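Local coordinates for protein molybdopterin synthase catalytic subunit (PDB 5MPO) that catalyses, as the large subunit of the molybdopterin synthase complex, the transfer of two sulfur atoms from thiocarboxylated MOCS2A to precursor Z, generating the dithiolene of molybdopterin, at residues V34-S40 / K92-F97; L42-S47 / V114-R119; D84-W89 / E124-A129. The contacts are given in a common frame with arbitrary orientation. Residues are numbered along the deposited sequence.

Contact 1: V34-S40 / K92-F97; sequences VSQLVIS and KHIAVF
The segment 34-40 is helical from Val34 and becomes extended at Ile39 and Ser40; the chain turns a corner at Lys92 (phi/psi -96/-73) and then runs extended through Phe97. Helix 34-38 runs nearly antiparallel to strand 93-97, at 157° with the axes 7.9 Å apart, and the backbones come closest where the CA atoms of Val38 and His93 lie 5.2 Å from each other. No hydrogen bond joins the segments. Strand alternation sends His93, Ala95 and Phe97 toward the helix, whereas Ile94 and Val96 point away, to helix 73-88. This is the layering of an alpha/beta sandwich: one short helix covers one face of the mixed sheet and longer helices the other. Ala95 is the low point on which the helix rests, its CB 3.5 Å from Val38 CG1 and 3.7 Å from Val34 CG1. Val34 (t) places CG2 over the face of the Phe97 ring, a CH-pi contact 4.0 Å from the centroid, and Leu37 (m,t) brings CD1 to 3.5 Å from Phe97 CZ. At the other end the His93 ring (m) presents its edge to the departing chain, CD2 lying 3.2 Å from Val38 O; its NE2 and Ser40 OG both hydrogen-bond to Glu16.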
loop_
_atom_site.group_PDB
_atom_site.type_symbol
_atom_site.label_atom_id
_atom_site.label_comp_id
_atom_site.label_asym_id
_atom_site.label_seq_id
_atom_site.Cartn_x
_atom_site.Cartn_y
_atom_site.Cartn_z
ATOM N N VAL C 34 -11.350 -2.479 -7.356
ATOM C CA VAL C 34 -11.277 -2.652 -5.897
ATOM C C VAL C 34 -10.961 -1.323 -5.227
ATOM O O VAL C 34 -11.479 -1.037 -4.158
ATOM C CB VAL C 34 -10.199 -3.671 -5.480
ATOM C CG1 VAL C 34 -9.988 -3.701 -3.962
ATOM C CG2 VAL C 34 -10.545 -5.034 -5.969
ATOM N N SER C 35 -10.108 -0.521 -5.856
ATOM C CA SER C 35 -9.753 0.765 -5.323
ATOM C C SER C 35 -11.014 1.629 -5.292
ATOM O O SER C 35 -11.204 2.344 -4.325
ATOM C CB SER C 35 -8.562 1.391 -6.077
ATOM O OG SER C 35 -8.875 1.549 -7.425
ATOM N N GLN C 36 -11.915 1.486 -6.271
ATOM C CA GLN C 36 -13.202 2.253 -6.291
ATOM C C GLN C 36 -14.159 1.853 -5.192
ATOM O O GLN C 36 -14.977 2.643 -4.759
ATOM C CB GLN C 36 -13.929 2.149 -7.644
ATOM N N LEU C 37 -14.058 0.628 -4.712
ATOM C CA LEU C 37 -14.966 0.160 -3.702
ATOM C C LEU C 37 -14.641 0.804 -2.388
ATOM O O LEU C 37 -15.506 0.853 -1.516
ATOM C CB LEU C 37 -14.915 -1.349 -3.588
ATOM C CG LEU C 37 -15.496 -2.105 -4.797
ATOM C CD1 LEU C 37 -15.129 -3.575 -4.717
ATOM C CD2 LEU C 37 -17.024 -1.989 -4.865
ATOM N N VAL C 38 -13.423 1.337 -2.236
ATOM C CA VAL C 38 -13.042 1.964 -0.952
ATOM C C VAL C 38 -12.961 3.496 -0.953
ATOM O O VAL C 38 -12.767 4.070 0.083
ATOM C CB VAL C 38 -11.778 1.311 -0.322
ATOM C CG1 VAL C 38 -11.918 -0.219 -0.269
ATOM C CG2 VAL C 38 -10.490 1.695 -1.036
ATOM N N ILE C 39 -13.126 4.155 -2.088
ATOM C CA ILE C 39 -13.089 5.617 -2.133
ATOM C C ILE C 39 -14.159 6.237 -1.223
ATOM O O ILE C 39 -15.245 5.720 -1.115
ATOM C CB ILE C 39 -13.332 6.108 -3.570
ATOM C CG1 ILE C 39 -12.072 5.886 -4.399
ATOM C CG2 ILE C 39 -13.699 7.600 -3.603
ATOM C CD1 ILE C 39 -12.304 5.921 -5.897
ATOM N N SER C 40 -13.831 7.351 -0.589
ATOM C CA SER C 40 -14.739 8.040 0.326
ATOM C C SER C 40 -14.391 9.511 0.342
ATOM O O SER C 40 -13.238 9.860 0.603
ATOM C CB SER C 40 -14.647 7.479 1.766
ATOM O OG SER C 40 -15.435 8.222 2.720
ATOM N N LYS C 92 -12.102 3.768 7.103
ATOM C CA LYS C 92 -13.460 3.870 6.652
ATOM C C LYS C 92 -13.938 2.549 6.043
ATOM O O LYS C 92 -14.710 1.857 6.682
ATOM C CB LYS C 92 -13.603 5.023 5.666
ATOM C CG LYS C 92 -15.037 5.305 5.266
ATOM C CD LYS C 92 -15.895 5.538 6.506
ATOM C CE LYS C 92 -17.258 6.106 6.168
ATOM N NZ LYS C 92 -18.107 6.098 7.388
ATOM N N HIS C 93 -13.438 2.225 4.844
ATOM C CA HIS C 93 -13.749 1.028 4.067
ATOM C C HIS C 93 -12.512 0.052 3.925
ATOM O O HIS C 93 -11.358 0.479 3.765
ATOM C CB HIS C 93 -14.183 1.388 2.618
ATOM C CG HIS C 93 -15.279 2.398 2.527
ATOM N ND1 HIS C 93 -16.470 2.279 3.208
ATOM C CD2 HIS C 93 -15.371 3.540 1.801
ATOM C CE1 HIS C 93 -17.231 3.322 2.933
ATOM N NE2 HIS C 93 -16.586 4.093 2.068
ATOM N N ILE C 94 -12.797 -1.244 3.919
ATOM C CA ILE C 94 -11.807 -2.320 3.717
ATOM C C ILE C 94 -12.398 -3.223 2.596
ATOM O O ILE C 94 -13.633 -3.553 2.588
ATOM C CB ILE C 94 -11.658 -3.113 5.015
ATOM C CG1 ILE C 94 -11.415 -2.198 6.223
ATOM C CG2 ILE C 94 -10.681 -4.219 4.841
ATOM C CD1 ILE C 94 -11.412 -2.921 7.559
ATOM N N ALA C 95 -11.580 -3.502 1.594
ATOM C CA ALA C 95 -11.941 -4.413 0.553
ATOM C C ALA C 95 -10.877 -5.483 0.562
ATOM O O ALA C 95 -9.700 -5.154 0.659
ATOM C CB ALA C 95 -11.963 -3.721 -0.775
ATOM N N VAL C 96 -11.290 -6.754 0.525
ATOM C CA VAL C 96 -10.358 -7.899 0.406
ATOM C C VAL C 96 -10.843 -8.862 -0.650
ATOM O O VAL C 96 -11.878 -9.483 -0.484
ATOM C CB VAL C 96 -10.191 -8.694 1.689
ATOM C CG1 VAL C 96 -9.245 -9.881 1.431
ATOM C CG2 VAL C 96 -9.721 -7.791 2.840
ATOM N N PHE C 97 -10.078 -8.963 -1.732
ATOM C CA PHE C 97 -10.467 -9.741 -2.882
ATOM C C PHE C 97 -9.441 -10.794 -3.071
ATOM O O PHE C 97 -8.265 -10.471 -3.246
ATOM C CB PHE C 97 -10.570 -8.866 -4.109
ATOM C CG PHE C 97 -11.886 -8.192 -4.242
ATOM C CD1 PHE C 97 -12.292 -7.288 -3.306
ATOM C CD2 PHE C 97 -12.727 -8.488 -5.278
ATOM C CE1 PHE C 97 -13.534 -6.657 -3.393
ATOM C CE2 PHE C 97 -13.979 -7.871 -5.382
ATOM C CZ PHE C 97 -14.391 -6.944 -4.428
#

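Contact 2: L42-S47 / V114-R119; sequences LCGAIS and VSSAHR
Strands 45-47 and 114-116 pair antiparallel, their axes 4.8 Å apart at 161°. Ser47 and Val114 form a hydrogen-bonded pair: Ser47 N to Val114 O, 3.0 Å, and Val114 N to Ser47 O, 3.1 Å. Ile46 and Ser115 follow as a non-hydrogen-bonded pair, CA atoms 4.4 Å apart. At the next pair Ser116 N donates to Ala45 O (3.0 Å), while Ser116 O accepts from Ala45 N at 3.1 Å and, weakly, from Gly44 N at 3.2 Å. A CB on Gly44 would clash with Ala117 O. Ser116 (p) turns OG onto His118 O, 2.7 Å away. Ser115 OG is satisfied by Val38 O and His93 N, Ser47 OG by Ser122, and Arg119 NH2 by a salt bridge to Asp131 of the second MOCS2B subunit. Ile46 and Ser47 also pair with a strand of that subunit, extending the sheet. His118 and Arg119 are predicted to bind substrate. Gly44 and Ala45, both facing Ser116, make a classic beta bulge at the end of the antiparallel ladder.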
loop_
_atom_site.group_PDB
_atom_site.type_symbol
_atom_site.label_atom_id
_atom_site.label_comp_id
_atom_site.label_asym_id
_atom_site.label_seq_id
_atom_site.Cartn_x
_atom_site.Cartn_y
_atom_site.Cartn_z
ATOM N N LEU C 42 -14.830 11.417 2.628
ATOM C CA LEU C 42 -14.231 11.666 3.936
ATOM C C LEU C 42 -12.795 11.159 4.046
ATOM O O LEU C 42 -12.197 11.348 5.078
ATOM C CB LEU C 42 -15.051 11.001 5.028
ATOM C CG LEU C 42 -16.516 11.470 5.084
ATOM C CD1 LEU C 42 -17.392 10.386 5.711
ATOM C CD2 LEU C 42 -16.662 12.808 5.815
ATOM N N CYS C 43 -12.257 10.522 2.998
ATOM C CA CYS C 43 -10.972 9.854 3.055
ATOM C C CYS C 43 -9.982 10.489 2.122
ATOM O O CYS C 43 -10.300 10.761 0.955
ATOM C CB CYS C 43 -11.123 8.363 2.717
ATOM S SG CYS C 43 -11.856 7.515 4.132
ATOM N N GLY C 44 -8.792 10.724 2.673
ATOM C CA GLY C 44 -7.634 11.241 1.973
ATOM C C GLY C 44 -6.613 10.202 1.556
ATOM O O GLY C 44 -5.757 10.494 0.724
ATOM N N ALA C 45 -6.688 8.993 2.108
ATOM C CA ALA C 45 -5.653 7.966 1.847
ATOM C C ALA C 45 -6.257 6.576 1.558
ATOM O O ALA C 45 -7.143 6.121 2.266
ATOM C CB ALA C 45 -4.690 7.881 3.021
ATOM N N ILE C 46 -5.751 5.933 0.518
ATOM C CA ILE C 46 -6.058 4.565 0.191
ATOM C C ILE C 46 -4.734 3.868 0.077
ATOM O O ILE C 46 -3.902 4.327 -0.730
ATOM C CB ILE C 46 -6.774 4.482 -1.160
ATOM C CG1 ILE C 46 -8.098 5.238 -1.063
ATOM C CG2 ILE C 46 -7.009 3.039 -1.577
ATOM C CD1 ILE C 46 -8.879 5.257 -2.356
ATOM N N SER C 47 -4.504 2.826 0.897
ATOM C CA SER C 47 -3.354 1.950 0.655
ATOM C C SER C 47 -3.889 0.720 0.003
ATOM O O SER C 47 -4.998 0.325 0.296
ATOM C CB SER C 47 -2.561 1.617 1.927
ATOM O OG SER C 47 -2.091 2.835 2.499
ATOM N N VAL C 114 -7.570 -0.340 1.817
ATOM C CA VAL C 114 -8.136 0.349 2.975
ATOM C C VAL C 114 -8.120 1.830 2.751
ATOM O O VAL C 114 -7.089 2.350 2.326
ATOM C CB VAL C 114 -7.318 0.069 4.275
ATOM C CG1 VAL C 114 -7.983 0.752 5.470
ATOM C CG2 VAL C 114 -7.229 -1.430 4.529
ATOM N N SER C 115 -9.234 2.503 3.058
ATOM C CA SER C 115 -9.306 3.997 3.042
ATOM C C SER C 115 -9.445 4.565 4.435
ATOM O O SER C 115 -10.100 3.990 5.270
ATOM C CB SER C 115 -10.494 4.511 2.199
ATOM O OG SER C 115 -11.739 3.973 2.668
ATOM N N SER C 116 -8.849 5.710 4.684
ATOM C CA SER C 116 -9.037 6.422 5.965
ATOM C C SER C 116 -8.768 7.922 5.754
ATOM O O SER C 116 -8.294 8.331 4.707
ATOM C CB SER C 116 -8.074 5.893 7.029
ATOM O OG SER C 116 -6.744 6.004 6.547
ATOM N N ALA C 117 -9.037 8.709 6.778
ATOM C CA ALA C 117 -8.822 10.162 6.736
ATOM C C ALA C 117 -7.339 10.519 6.574
ATOM O O ALA C 117 -7.014 11.372 5.688
ATOM C CB ALA C 117 -9.480 10.865 7.949
ATOM N N HIS C 118 -6.466 9.856 7.356
ATOM C CA HIS C 118 -5.001 10.023 7.257
ATOM C C HIS C 118 -4.199 8.692 7.006
ATOM O O HIS C 118 -4.664 7.580 7.231
ATOM C CB HIS C 118 -4.468 10.772 8.493
ATOM C CG HIS C 118 -5.074 12.146 8.710
ATOM N ND1 HIS C 118 -4.998 13.165 7.779
ATOM C CD2 HIS C 118 -5.724 12.678 9.779
ATOM C CE1 HIS C 118 -5.582 14.252 8.255
ATOM N NE2 HIS C 118 -6.037 13.981 9.464
ATOM N N ARG C 119 -2.948 8.840 6.591
ATOM C CA ARG C 119 -2.261 7.811 5.827
ATOM C C ARG C 119 -1.687 6.652 6.597
ATOM O O ARG C 119 -1.528 5.565 6.038
ATOM C CB ARG C 119 -1.141 8.441 4.989
ATOM C CG ARG C 119 0.089 8.928 5.768
ATOM C CD ARG C 119 1.013 9.595 4.780
ATOM N NE ARG C 119 2.223 10.055 5.409
ATOM C CZ ARG C 119 2.336 11.174 6.127
ATOM N NH1 ARG C 119 1.308 12.013 6.296
ATOM N NH2 ARG C 119 3.510 11.455 6.675
#

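Contact 3: D84-W89 / E124-A129; sequences DIRQKW and EAVSYA
Ile85 lies at the apolar centre, where the helices come closest, its CA 6.2 Å from that of Ala125. Its m,t side chain puts CG2 3.7 Å from Ala125 CB, CD1 4.0 Å from Ala129 CB and CG1 3.6 Å from Tyr128 CD2. Two small alanines thus receive a large side chain, the axes of 84-88 and 124-129 running 10.5 Å apart at 149°, roughly antiparallel. Both helices rest on the mixed sheet, Ile85 on Val91 and Ile94 and Ala129 on Ile112, forming the helical layer on one face of an alpha/beta sandwich, with helix 31-38 on the other.

Trp89, the first residue to leave helical geometry, extends the packing outward. With chi1 -75° and chi2 -68°, its indole lies against the second helix, Ala125 CA sitting over the six-membered ring 4.3 Å from the centroid in a CH-pi contact, and Trp89 CH2 is 3.7 Å from Tyr128 CB. The Tyr128 ring (chi1 t) is oblique to the indole, with centroids 5.8 Å apart.

At the polar edge, Trp89 NE1 donates to Glu124 OE1 at 2.9 Å. A water accepts from Lys88 NZ (2.7 Å) and donates to the same Glu124 OE1 (2.8 Å). One carboxylate oxygen thus meets the indole NH directly and the lysine through solvent, so the apolar interface is closed on this side by a polar edge with one bridging water.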
loop_
_atom_site.group_PDB
_atom_site.type_symbol
_atom_site.label_atom_id
_atom_site.label_comp_id
_atom_site.label_asym_id
_atom_site.label_seq_id
_atom_site.Cartn_x
_atom_site.Cartn_y
_atom_site.Cartn_z
ATOM N N ASP C 84 -11.052 -6.538 13.703
ATOM C CA ASP C 84 -9.918 -6.221 14.526
ATOM C C ASP C 84 -9.217 -4.948 14.047
ATOM O O ASP C 84 -8.803 -4.127 14.845
ATOM C CB ASP C 84 -8.990 -7.411 14.520
ATOM C CG ASP C 84 -9.569 -8.601 15.376
ATOM O OD1 ASP C 84 -10.456 -8.406 16.261
ATOM O OD2 ASP C 84 -9.111 -9.723 15.182
ATOM N N ILE C 85 -9.098 -4.792 12.749
ATOM C CA ILE C 85 -8.575 -3.587 12.187
ATOM C C ILE C 85 -9.357 -2.384 12.686
ATOM O O ILE C 85 -8.757 -1.424 13.132
ATOM C CB ILE C 85 -8.584 -3.605 10.659
ATOM C CG1 ILE C 85 -7.418 -4.462 10.147
ATOM C CG2 ILE C 85 -8.473 -2.204 10.100
ATOM C CD1 ILE C 85 -7.452 -4.697 8.663
ATOM N N ARG C 86 -10.673 -2.455 12.672
ATOM C CA ARG C 86 -11.477 -1.317 13.149
ATOM C C ARG C 86 -11.414 -1.114 14.685
ATOM O O ARG C 86 -11.818 -0.086 15.182
ATOM C CB ARG C 86 -12.923 -1.473 12.713
ATOM C CG ARG C 86 -13.114 -1.404 11.231
ATOM C CD ARG C 86 -14.545 -1.767 10.849
ATOM N NE ARG C 86 -14.693 -1.881 9.383
ATOM C CZ ARG C 86 -14.706 -0.871 8.519
ATOM N NH1 ARG C 86 -14.622 0.372 8.919
ATOM N NH2 ARG C 86 -14.838 -1.109 7.220
ATOM N N GLN C 87 -10.890 -2.076 15.430
ATOM C CA GLN C 87 -10.723 -1.894 16.862
ATOM C C GLN C 87 -9.474 -1.041 17.147
ATOM O O GLN C 87 -9.406 -0.326 18.127
ATOM C CB GLN C 87 -10.829 -3.236 17.591
ATOM C CG GLN C 87 -9.793 -3.472 18.700
ATOM C CD GLN C 87 -9.861 -4.869 19.374
ATOM O OE1 GLN C 87 -10.609 -5.795 18.943
ATOM N NE2 GLN C 87 -9.077 -5.015 20.453
ATOM N N LYS C 88 -8.519 -1.022 16.252
ATOM C CA LYS C 88 -7.366 -0.176 16.472
ATOM C C LYS C 88 -7.269 1.130 15.646
ATOM O O LYS C 88 -6.909 2.175 16.179
ATOM C CB LYS C 88 -6.106 -0.973 16.191
ATOM C CG LYS C 88 -4.877 -0.125 16.359
ATOM C CD LYS C 88 -3.647 -0.928 16.321
ATOM C CE LYS C 88 -2.481 0.004 16.429
ATOM N NZ LYS C 88 -1.268 -0.783 16.274
ATOM N N TRP C 89 -7.541 1.014 14.355
ATOM C CA TRP C 89 -7.255 2.002 13.354
ATOM C C TRP C 89 -8.548 2.702 12.855
ATOM O O TRP C 89 -9.534 2.038 12.628
ATOM C CB TRP C 89 -6.583 1.309 12.172
ATOM C CG TRP C 89 -5.155 0.930 12.423
ATOM C CD1 TRP C 89 -4.098 1.796 12.588
ATOM C CD2 TRP C 89 -4.603 -0.379 12.507
ATOM N NE1 TRP C 89 -2.942 1.111 12.763
ATOM C CE2 TRP C 89 -3.204 -0.227 12.728
ATOM C CE3 TRP C 89 -5.135 -1.665 12.379
ATOM C CZ2 TRP C 89 -2.321 -1.320 12.841
ATOM C CZ3 TRP C 89 -4.258 -2.786 12.519
ATOM C CH2 TRP C 89 -2.862 -2.589 12.751
ATOM N N GLU C 124 -0.843 0.969 7.740
ATOM C CA GLU C 124 -0.697 -0.024 8.789
ATOM C C GLU C 124 -1.781 -1.118 8.719
ATOM O O GLU C 124 -1.473 -2.272 8.927
ATOM C CB GLU C 124 -0.691 0.648 10.160
ATOM C CG GLU C 124 0.602 1.460 10.402
ATOM C CD GLU C 124 0.658 2.173 11.753
ATOM O OE1 GLU C 124 -0.138 1.885 12.634
ATOM O OE2 GLU C 124 1.513 3.056 11.940
ATOM N N ALA C 125 -3.026 -0.755 8.417
ATOM C CA ALA C 125 -4.109 -1.709 8.359
ATOM C C ALA C 125 -3.935 -2.665 7.170
ATOM O O ALA C 125 -4.229 -3.849 7.279
ATOM C CB ALA C 125 -5.450 -1.004 8.304
ATOM N N VAL C 126 -3.383 -2.177 6.067
ATOM C CA VAL C 126 -3.170 -3.028 4.921
ATOM C C VAL C 126 -2.114 -4.035 5.277
ATOM O O VAL C 126 -2.223 -5.238 4.982
ATOM C CB VAL C 126 -2.755 -2.230 3.691
ATOM C CG1 VAL C 126 -2.074 -3.111 2.653
ATOM C CG2 VAL C 126 -3.986 -1.619 3.062
ATOM N N SER C 127 -1.097 -3.539 5.937
ATOM C CA SER C 127 -0.001 -4.377 6.337
ATOM C C SER C 127 -0.458 -5.480 7.320
ATOM O O SER C 127 -0.127 -6.629 7.130
ATOM C CB SER C 127 1.098 -3.513 6.940
ATOM O OG SER C 127 2.193 -4.316 7.253
ATOM N N TYR C 128 -1.208 -5.111 8.356
ATOM C CA TYR C 128 -1.797 -6.074 9.259
ATOM C C TYR C 128 -2.750 -7.074 8.529
ATOM O O TYR C 128 -2.782 -8.238 8.866
ATOM C CB TYR C 128 -2.612 -5.381 10.326
ATOM C CG TYR C 128 -3.338 -6.363 11.236
ATOM C CD1 TYR C 128 -2.649 -7.027 12.302
ATOM C CD2 TYR C 128 -4.718 -6.646 11.048
ATOM C CE1 TYR C 128 -3.314 -7.889 13.164
ATOM C CE2 TYR C 128 -5.399 -7.540 11.901
ATOM C CZ TYR C 128 -4.712 -8.169 12.950
ATOM O OH TYR C 128 -5.382 -9.063 13.782
ATOM N N ALA C 129 -3.510 -6.590 7.555
ATOM C CA ALA C 129 -4.418 -7.437 6.829
ATOM C C ALA C 129 -3.672 -8.546 6.047
ATOM O O ALA C 129 -3.994 -9.719 6.205
ATOM C CB ALA C 129 -5.291 -6.611 5.917
HETATM O O HOH W 1 0.661 0.704 15.052
#

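The three contacts illustrate how one sheet organises a small domain from both faces. Contact 2 joins two of its strands, contact 1 lays a helix on one face and contact 3 packs two helices on the other, with centres 10 to 14 Å apart. Strands 91-99 and 108-116 are neighbours, so contacts 1 and 2 meet directly: Lys92 N lies 2.7 Å from Ser115 O, and Val38 O 2.8 Å from Ser115 OG. Arg86 NH1 similarly reaches Lys92 O at 2.7 Å, and Val126 CG2 lies 3.6 Å from Val114 CG2. Of the predicted substrate-binding residues, contact 2 holds His118 and Arg119; the side chains of Glu124 and Arg119 are about 9 Å apart.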